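Local coordinates for hypothetic aldehyde deformylating oxygenase (Sulfolobus tokodaii, PDB 5V4T), which probably acts as a ferritin-like diiron oxidoreductase, binding ferric iron and showing aldehyde deformylating oxygenase activity, at residues 17-22 with 182-187; 65-70 with 129-134; 115-120 with 195-200. All blocks are in the same frame, centred on the assembly; numbering follows the deposited sequence.

Contact 1: 17-22 with 182-187; sequences KYLSAH and DKIEPL
Tyr18 and Leu19 meet Lys183, Ile184 and Leu187 in a small, mostly buried apolar contact that joins helix 10-23 to the short helix 181-184 and the 3-10 turn after it, away from the iron site. Its main element is a CH-pi contact: the aliphatic root of Lys183 lies over one face of the Tyr18 ring, with CG 3.8 Å from the ring centroid and 19° off the ring normal. Lys183 CB is also close, 3.6 Å from Tyr18 CD2. The lysine chain runs roughly at right angles to the tyrosine and bends at chi2 (-44°), taking its far end away from helix 10-23.

On the opposite face of the tyrosine ring lies His22, its CE1 3.4 Å above the plane and offset toward the rim. The imidazole is held there by a bond within the helix: His22 ND1 donates a hydrogen bond to the backbone O of Tyr18 (2.8 Å), bent to 144° at the hydrogen.

Leu19 serves two partners with its two methyls. CD1 reaches tip to tip toward CD1 of Leu187, while CD2 comes within 4.2 Å of Ile184 CD1. Ile121 of helix 98-128 touches both Leu19 and Leu187. No hydrogen bond passes between the segments, so shape and apolar burial hold them together, and the lysine contributes through its methylenes.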
# COMPACT_ATOMS: atom_id res chain seq x y z
N LYS A 17 2.93 -6.63 12.31
CA LYS A 17 1.89 -5.71 12.64
C LYS A 17 2.18 -4.32 12.14
O LYS A 17 1.27 -3.61 11.73
CB LYS A 17 1.67 -5.64 14.17
CG LYS A 17 0.96 -6.85 14.71
CD LYS A 17 0.76 -6.68 16.22
CE LYS A 17 -0.30 -5.64 16.51
NZ LYS A 17 -0.50 -5.49 17.99
N TYR A 18 3.44 -3.91 12.20
CA TYR A 18 3.78 -2.54 11.76
C TYR A 18 3.51 -2.33 10.28
O TYR A 18 2.83 -1.37 9.87
CB TYR A 18 5.21 -2.25 12.04
CG TYR A 18 5.70 -0.91 11.55
CD1 TYR A 18 5.33 0.27 12.20
CD2 TYR A 18 6.47 -0.81 10.39
CE1 TYR A 18 5.81 1.49 11.76
CE2 TYR A 18 6.95 0.43 9.95
CZ TYR A 18 6.58 1.58 10.66
OH TYR A 18 7.00 2.83 10.23
N LEU A 19 3.94 -3.32 9.52
CA LEU A 19 3.70 -3.28 8.08
C LEU A 19 2.24 -3.44 7.74
O LEU A 19 1.72 -2.79 6.86
CB LEU A 19 4.54 -4.31 7.33
CG LEU A 19 6.01 -3.98 7.30
CD1 LEU A 19 6.75 -5.22 6.84
CD2 LEU A 19 6.32 -2.75 6.42
N SER A 20 1.53 -4.34 8.42
CA SER A 20 0.11 -4.53 8.19
C SER A 20 -0.67 -3.24 8.45
O SER A 20 -1.65 -2.95 7.74
CB SER A 20 -0.46 -5.66 9.04
OG SER A 20 0.18 -6.86 8.71
N ALA A 21 -0.25 -2.46 9.45
CA ALA A 21 -0.96 -1.20 9.74
C ALA A 21 -0.86 -0.20 8.58
O ALA A 21 -1.73 0.70 8.46
CB ALA A 21 -0.36 -0.55 10.99
N HIS A 22 0.14 -0.32 7.74
CA HIS A 22 0.21 0.50 6.51
C HIS A 22 -0.90 0.15 5.53
O HIS A 22 -1.35 1.00 4.78
CB HIS A 22 1.58 0.40 5.81
CG HIS A 22 2.70 1.01 6.60
ND1 HIS A 22 3.07 0.57 7.86
CD2 HIS A 22 3.61 1.96 6.24
CE1 HIS A 22 4.11 1.29 8.27
NE2 HIS A 22 4.46 2.11 7.30
N ASP A 182 13.37 0.83 12.35
CA ASP A 182 13.53 0.09 13.60
C ASP A 182 12.58 -1.10 13.69
O ASP A 182 12.89 -2.06 14.40
CB ASP A 182 13.37 1.04 14.80
CG ASP A 182 14.53 2.01 14.92
OD1 ASP A 182 15.57 1.75 14.30
OD2 ASP A 182 14.40 3.03 15.62
N LYS A 183 11.42 -1.03 13.03
CA LYS A 183 10.44 -2.16 12.97
C LYS A 183 10.72 -3.17 11.89
O LYS A 183 10.38 -4.33 12.05
CB LYS A 183 9.02 -1.62 12.73
CG LYS A 183 8.44 -0.79 13.89
CD LYS A 183 8.71 -1.43 15.25
CE LYS A 183 8.18 -0.56 16.39
NZ LYS A 183 6.82 -1.02 16.77
N ILE A 184 11.41 -2.76 10.82
CA ILE A 184 11.63 -3.61 9.64
C ILE A 184 12.95 -4.39 9.73
O ILE A 184 13.05 -5.53 9.32
CB ILE A 184 11.58 -2.77 8.33
CG1 ILE A 184 10.17 -2.19 8.06
CG2 ILE A 184 12.06 -3.61 7.16
CD1 ILE A 184 10.11 -1.12 6.98
N GLU A 185 14.02 -3.73 10.22
CA GLU A 185 15.31 -4.38 10.35
C GLU A 185 15.29 -5.66 11.19
O GLU A 185 15.97 -6.60 10.84
CB GLU A 185 16.38 -3.42 10.89
CG GLU A 185 16.79 -2.39 9.88
CD GLU A 185 17.93 -1.52 10.39
OE1 GLU A 185 17.98 -1.20 11.62
OE2 GLU A 185 18.76 -1.15 9.55
N PRO A 186 14.50 -5.71 12.25
CA PRO A 186 14.41 -7.00 12.97
C PRO A 186 13.83 -8.17 12.18
O PRO A 186 13.99 -9.34 12.57
CB PRO A 186 13.54 -6.67 14.18
CG PRO A 186 13.82 -5.22 14.38
CD PRO A 186 13.83 -4.65 12.98
N LEU A 187 13.12 -7.89 11.09
CA LEU A 187 12.68 -8.95 10.21
C LEU A 187 13.81 -9.45 9.30
O LEU A 187 13.58 -10.38 8.54
CB LEU A 187 11.50 -8.49 9.37
CG LEU A 187 10.29 -7.86 10.08
CD1 LEU A 187 9.15 -7.53 9.14
CD2 LEU A 187 9.80 -8.75 11.18

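Contact 2: 65-70 with 129-134; sequences NEYFKE and YNLLKF
Tyr67 and Phe134 make the central aromatic pair here, an edge-to-face contact in which the edge of Phe134 is turned to the face of Tyr67. The centroids are 4.8 Å apart and the planes stand at 60°. Phe134 CD1 sits 3.5 Å above the centre of the tyrosine ring. Phe68 completes the aromatic cluster: Tyr67 CD2 lies over the centre of one face of the Phe68 ring, and Phe68 CE2 comes 3.9 Å from Phe134 CE1, the two phenylalanine rings meeting obliquely.

Aliphatic contacts add to this. Phe134 CB presses on the outer end of the tyrosine, 3.6 Å from CE1, and Leu131 CD2 approaches Tyr67 OH at 4.1 Å. With CG of Tyr67 anti to the backbone N (chi1 -167°), the ring extends across to the start of helix 132-155.

Three hydrogen bonds converge on Asp2. Its OD2 is bonded to Tyr67 OH and to the backbone N of Phe134, and its OD1 to Lys133 N, so a single carboxylate ties the phenol to the first turn of that helix. With an alanine here in place of the tyrosine, Phe134 would probably lose the face its edge packs on, and Asp2 its phenol partner.

The cluster bridges the C-terminal end of helix 49-67 and the beginning of helix 132-155. Lys17 of helix 10-23 touches Phe68, and Leu122 and Ser126 of helix 98-128 pack against Phe134.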
# COMPACT_ATOMS: atom_id res chain seq x y z
N ASN A 65 -8.47 -6.61 9.37
CA ASN A 65 -9.26 -6.40 10.60
C ASN A 65 -9.62 -7.72 11.22
O ASN A 65 -9.49 -7.88 12.41
CB ASN A 65 -10.47 -5.55 10.23
CG ASN A 65 -11.39 -5.29 11.40
OD1 ASN A 65 -11.00 -4.71 12.39
ND2 ASN A 65 -12.60 -5.75 11.29
N GLU A 66 -10.00 -8.69 10.41
CA GLU A 66 -10.32 -10.01 10.92
C GLU A 66 -9.12 -10.76 11.44
O GLU A 66 -9.16 -11.39 12.48
CB GLU A 66 -10.99 -10.86 9.84
CG GLU A 66 -12.39 -10.37 9.47
CD GLU A 66 -13.35 -10.29 10.68
OE1 GLU A 66 -13.25 -11.14 11.62
OE2 GLU A 66 -14.22 -9.37 10.68
N TYR A 67 -8.00 -10.68 10.71
CA TYR A 67 -6.84 -11.40 11.13
C TYR A 67 -6.35 -10.92 12.51
O TYR A 67 -5.89 -11.76 13.30
CB TYR A 67 -5.69 -11.26 10.11
CG TYR A 67 -4.57 -12.24 10.36
CD1 TYR A 67 -4.61 -13.52 9.85
CD2 TYR A 67 -3.50 -11.90 11.22
CE1 TYR A 67 -3.59 -14.45 10.11
CE2 TYR A 67 -2.48 -12.84 11.51
CZ TYR A 67 -2.54 -14.11 10.94
OH TYR A 67 -1.55 -15.00 11.27
N PHE A 68 -6.36 -9.62 12.72
CA PHE A 68 -5.78 -9.02 13.92
C PHE A 68 -6.82 -8.71 15.02
O PHE A 68 -6.49 -7.99 15.97
CB PHE A 68 -4.96 -7.80 13.57
CG PHE A 68 -3.69 -8.16 12.83
CD1 PHE A 68 -2.66 -8.82 13.45
CD2 PHE A 68 -3.56 -7.87 11.48
CE1 PHE A 68 -1.49 -9.16 12.78
CE2 PHE A 68 -2.36 -8.19 10.80
CZ PHE A 68 -1.33 -8.79 11.44
N LYS A 69 -8.00 -9.28 14.89
CA LYS A 69 -9.00 -9.23 16.01
C LYS A 69 -8.32 -9.42 17.38
O LYS A 69 -8.60 -8.69 18.33
CB LYS A 69 -10.04 -10.35 15.86
CG LYS A 69 -11.14 -10.14 14.83
CD LYS A 69 -11.71 -8.74 14.95
CE LYS A 69 -12.99 -8.57 14.18
NZ LYS A 69 -13.24 -7.11 14.12
N GLU A 70 -7.46 -10.43 17.45
CA GLU A 70 -6.79 -10.89 18.69
C GLU A 70 -5.39 -10.35 18.95
O GLU A 70 -4.65 -10.79 19.86
CB GLU A 70 -6.86 -12.41 18.74
CG GLU A 70 -8.33 -12.85 18.72
CD GLU A 70 -8.55 -14.35 18.85
OE1 GLU A 70 -7.58 -15.12 18.68
OE2 GLU A 70 -9.70 -14.77 19.13
N TYR A 129 7.82 -18.00 8.68
CA TYR A 129 7.29 -18.34 10.00
C TYR A 129 6.05 -19.21 9.95
O TYR A 129 5.36 -19.40 10.95
CB TYR A 129 7.14 -17.07 10.89
CG TYR A 129 8.48 -16.51 11.24
CD1 TYR A 129 9.22 -17.03 12.32
CD2 TYR A 129 9.08 -15.55 10.44
CE1 TYR A 129 10.44 -16.54 12.60
CE2 TYR A 129 10.36 -15.09 10.70
CZ TYR A 129 11.04 -15.61 11.78
OH TYR A 129 12.30 -15.17 12.10
N ASN A 130 5.76 -19.79 8.79
CA ASN A 130 4.65 -20.70 8.66
C ASN A 130 3.29 -20.20 9.12
O ASN A 130 2.48 -20.98 9.63
CB ASN A 130 5.02 -22.02 9.37
CG ASN A 130 6.33 -22.56 8.88
OD1 ASN A 130 7.28 -22.72 9.64
ND2 ASN A 130 6.43 -22.74 7.59
N LEU A 131 3.02 -18.91 8.85
CA LEU A 131 1.74 -18.31 9.13
C LEU A 131 0.84 -18.49 7.89
O LEU A 131 0.78 -17.63 7.03
CB LEU A 131 1.85 -16.84 9.47
CG LEU A 131 2.72 -16.57 10.74
CD1 LEU A 131 3.09 -15.14 10.89
CD2 LEU A 131 1.94 -17.08 11.97
N LEU A 132 0.20 -19.62 7.79
CA LEU A 132 -0.33 -20.05 6.51
C LEU A 132 -1.51 -19.25 6.01
O LEU A 132 -1.53 -18.90 4.83
CB LEU A 132 -0.74 -21.52 6.52
CG LEU A 132 0.39 -22.46 6.85
CD1 LEU A 132 -0.08 -23.91 6.72
CD2 LEU A 132 1.62 -22.25 5.97
N LYS A 133 -2.50 -18.96 6.86
CA LYS A 133 -3.64 -18.17 6.44
C LYS A 133 -3.21 -16.75 6.14
O LYS A 133 -3.69 -16.16 5.19
CB LYS A 133 -4.72 -18.19 7.53
CG LYS A 133 -5.29 -19.57 7.69
CD LYS A 133 -6.29 -19.54 8.85
CE LYS A 133 -6.66 -20.93 9.27
NZ LYS A 133 -7.58 -20.80 10.45
N PHE A 134 -2.31 -16.20 6.94
CA PHE A 134 -1.83 -14.85 6.68
C PHE A 134 -1.16 -14.82 5.31
O PHE A 134 -1.40 -13.91 4.50
CB PHE A 134 -0.88 -14.36 7.76
CG PHE A 134 -0.57 -12.89 7.67
CD1 PHE A 134 -1.47 -11.93 8.09
CD2 PHE A 134 0.59 -12.49 7.08
CE1 PHE A 134 -1.17 -10.59 8.02
CE2 PHE A 134 0.90 -11.16 6.99
CZ PHE A 134 0.04 -10.20 7.50

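Contact 3: 115-120 with 195-200; sequences ATVGLK and VNLMEE
Leu197 and Met198 pack on Val117 and Lys120 where helix 191-211 lies across helix 98-128, one of the helices that bring iron ligands to this ferritin-like diiron fold. The segment axes pass 10.4 Å apart, with N-to-C directions 135° apart, nearer antiparallel than parallel.

Leu197 is the side chain to follow. Its CB points toward helix 98-128, and with chi1 at 168° CG lies opposite the backbone N, carrying the branch farther across. CG is already 4.2 Å from Val117 CG2. Beyond it, the CD2 methyl does most of the touching: it settles 3.9 Å from that same valine methyl and 3.7 Å from Lys120 CD, with Lys120 CE slightly farther off. Lys120 thus offers its methylenes to the leucine, while its NZ forms a salt bridge with Glu124.

Met198 reaches Val117 at about a right angle and packs elsewhere on Phe170, Ala173 and Val177 of helix 159-179. The contact is packing between helices at a distance from the metal: the side chain of Val117 is about 14 Å from the bound iron. One valine methyl serves both partners: besides Leu197, Val117 CG2 meets Met198 CG at 3.7 Å.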
# COMPACT_ATOMS: atom_id res chain seq x y z
N ALA A 115 3.31 -0.51 -1.70
CA ALA A 115 2.60 -1.77 -1.39
C ALA A 115 3.38 -2.95 -1.90
O ALA A 115 3.41 -4.00 -1.25
CB ALA A 115 1.18 -1.80 -1.92
N THR A 116 4.00 -2.83 -3.09
CA THR A 116 4.79 -3.88 -3.65
C THR A 116 5.90 -4.33 -2.69
O THR A 116 6.07 -5.54 -2.42
CB THR A 116 5.39 -3.46 -5.04
OG1 THR A 116 4.31 -3.06 -5.91
CG2 THR A 116 6.18 -4.60 -5.63
N VAL A 117 6.58 -3.35 -2.07
CA VAL A 117 7.62 -3.65 -1.08
C VAL A 117 7.05 -4.24 0.23
O VAL A 117 7.53 -5.26 0.72
CB VAL A 117 8.45 -2.40 -0.81
CG1 VAL A 117 9.38 -2.61 0.36
CG2 VAL A 117 9.20 -2.06 -2.08
N GLY A 118 5.98 -3.63 0.72
CA GLY A 118 5.40 -4.08 1.97
C GLY A 118 4.85 -5.49 1.85
O GLY A 118 5.03 -6.35 2.73
N LEU A 119 4.20 -5.76 0.73
CA LEU A 119 3.62 -7.08 0.49
C LEU A 119 4.71 -8.15 0.29
O LEU A 119 4.59 -9.29 0.74
CB LEU A 119 2.68 -7.07 -0.71
CG LEU A 119 1.40 -6.30 -0.47
CD1 LEU A 119 0.64 -6.00 -1.74
CD2 LEU A 119 0.51 -7.04 0.50
N LYS A 120 5.81 -7.78 -0.39
CA LYS A 120 6.97 -8.68 -0.50
C LYS A 120 7.45 -9.07 0.89
O LYS A 120 7.69 -10.26 1.17
CB LYS A 120 8.11 -7.98 -1.26
CG LYS A 120 9.49 -8.62 -1.03
CD LYS A 120 10.59 -7.68 -1.60
CE LYS A 120 12.00 -8.03 -1.11
NZ LYS A 120 12.35 -9.33 -1.77
N VAL A 195 15.16 0.28 -0.39
CA VAL A 195 15.16 1.48 -1.19
C VAL A 195 15.71 1.23 -2.60
O VAL A 195 15.16 1.75 -3.56
CB VAL A 195 15.96 2.63 -0.48
CG1 VAL A 195 16.12 3.85 -1.38
CG2 VAL A 195 15.23 3.00 0.84
N ASN A 196 16.74 0.38 -2.74
CA ASN A 196 17.17 -0.01 -4.09
C ASN A 196 16.07 -0.66 -4.89
O ASN A 196 15.95 -0.38 -6.07
CB ASN A 196 18.43 -0.90 -4.10
CG ASN A 196 19.63 -0.24 -3.45
OD1 ASN A 196 19.71 0.97 -3.28
ND2 ASN A 196 20.55 -1.07 -3.02
N LEU A 197 15.32 -1.56 -4.27
CA LEU A 197 14.17 -2.15 -4.93
C LEU A 197 13.14 -1.10 -5.30
O LEU A 197 12.63 -1.13 -6.43
CB LEU A 197 13.56 -3.22 -4.02
CG LEU A 197 12.20 -3.69 -4.49
CD1 LEU A 197 12.23 -4.38 -5.84
CD2 LEU A 197 11.74 -4.63 -3.44
N MET A 198 12.87 -0.15 -4.41
CA MET A 198 11.93 0.91 -4.73
C MET A 198 12.35 1.67 -5.96
O MET A 198 11.50 2.04 -6.77
CB MET A 198 11.68 1.83 -3.55
CG MET A 198 10.98 1.14 -2.40
SD MET A 198 11.04 2.18 -0.93
CE MET A 198 9.66 3.21 -1.29
N GLU A 199 13.67 1.94 -6.11
CA GLU A 199 14.13 2.66 -7.28
C GLU A 199 13.89 1.90 -8.53
O GLU A 199 13.55 2.46 -9.54
CB GLU A 199 15.63 2.94 -7.09
CG GLU A 199 15.90 3.89 -5.97
CD GLU A 199 15.83 5.38 -6.42
OE1 GLU A 199 15.44 5.72 -7.58
OE2 GLU A 199 16.27 6.19 -5.60
N GLU A 200 14.07 0.57 -8.50
CA GLU A 200 13.82 -0.24 -9.66
C GLU A 200 12.32 -0.29 -10.01
O GLU A 200 11.92 -0.26 -11.14
CB GLU A 200 14.38 -1.62 -9.48
CG GLU A 200 15.88 -1.56 -9.25
CD GLU A 200 16.89 -1.44 -10.44
OE1 GLU A 200 16.61 -0.95 -11.63
OE2 GLU A 200 18.06 -1.89 -10.06

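How the contacts relate
From the N terminus, helix 10-23 supplies 17-22, the first half of contact 1, whose loop closes only at 182-187. Inside that loop lies the whole of contact 2, opened by 65-70 at the end of helix 49-67 and closed by 129-134. Contact 3 starts between these, at 115-120, and closes last at 195-200, so it crosses both of the others. Contacts 1 and 2 touch directly: Ser20 OG is 3.5 Å from Phe68 CE2 and 3.6 Å from Phe134 CZ. Contact 3 touches neither. Contact 1 joins helix 10-23 to helix 181-184, contact 2 helix 49-67 to helix 132-155, and contact 3 helix 98-128 to helix 191-211.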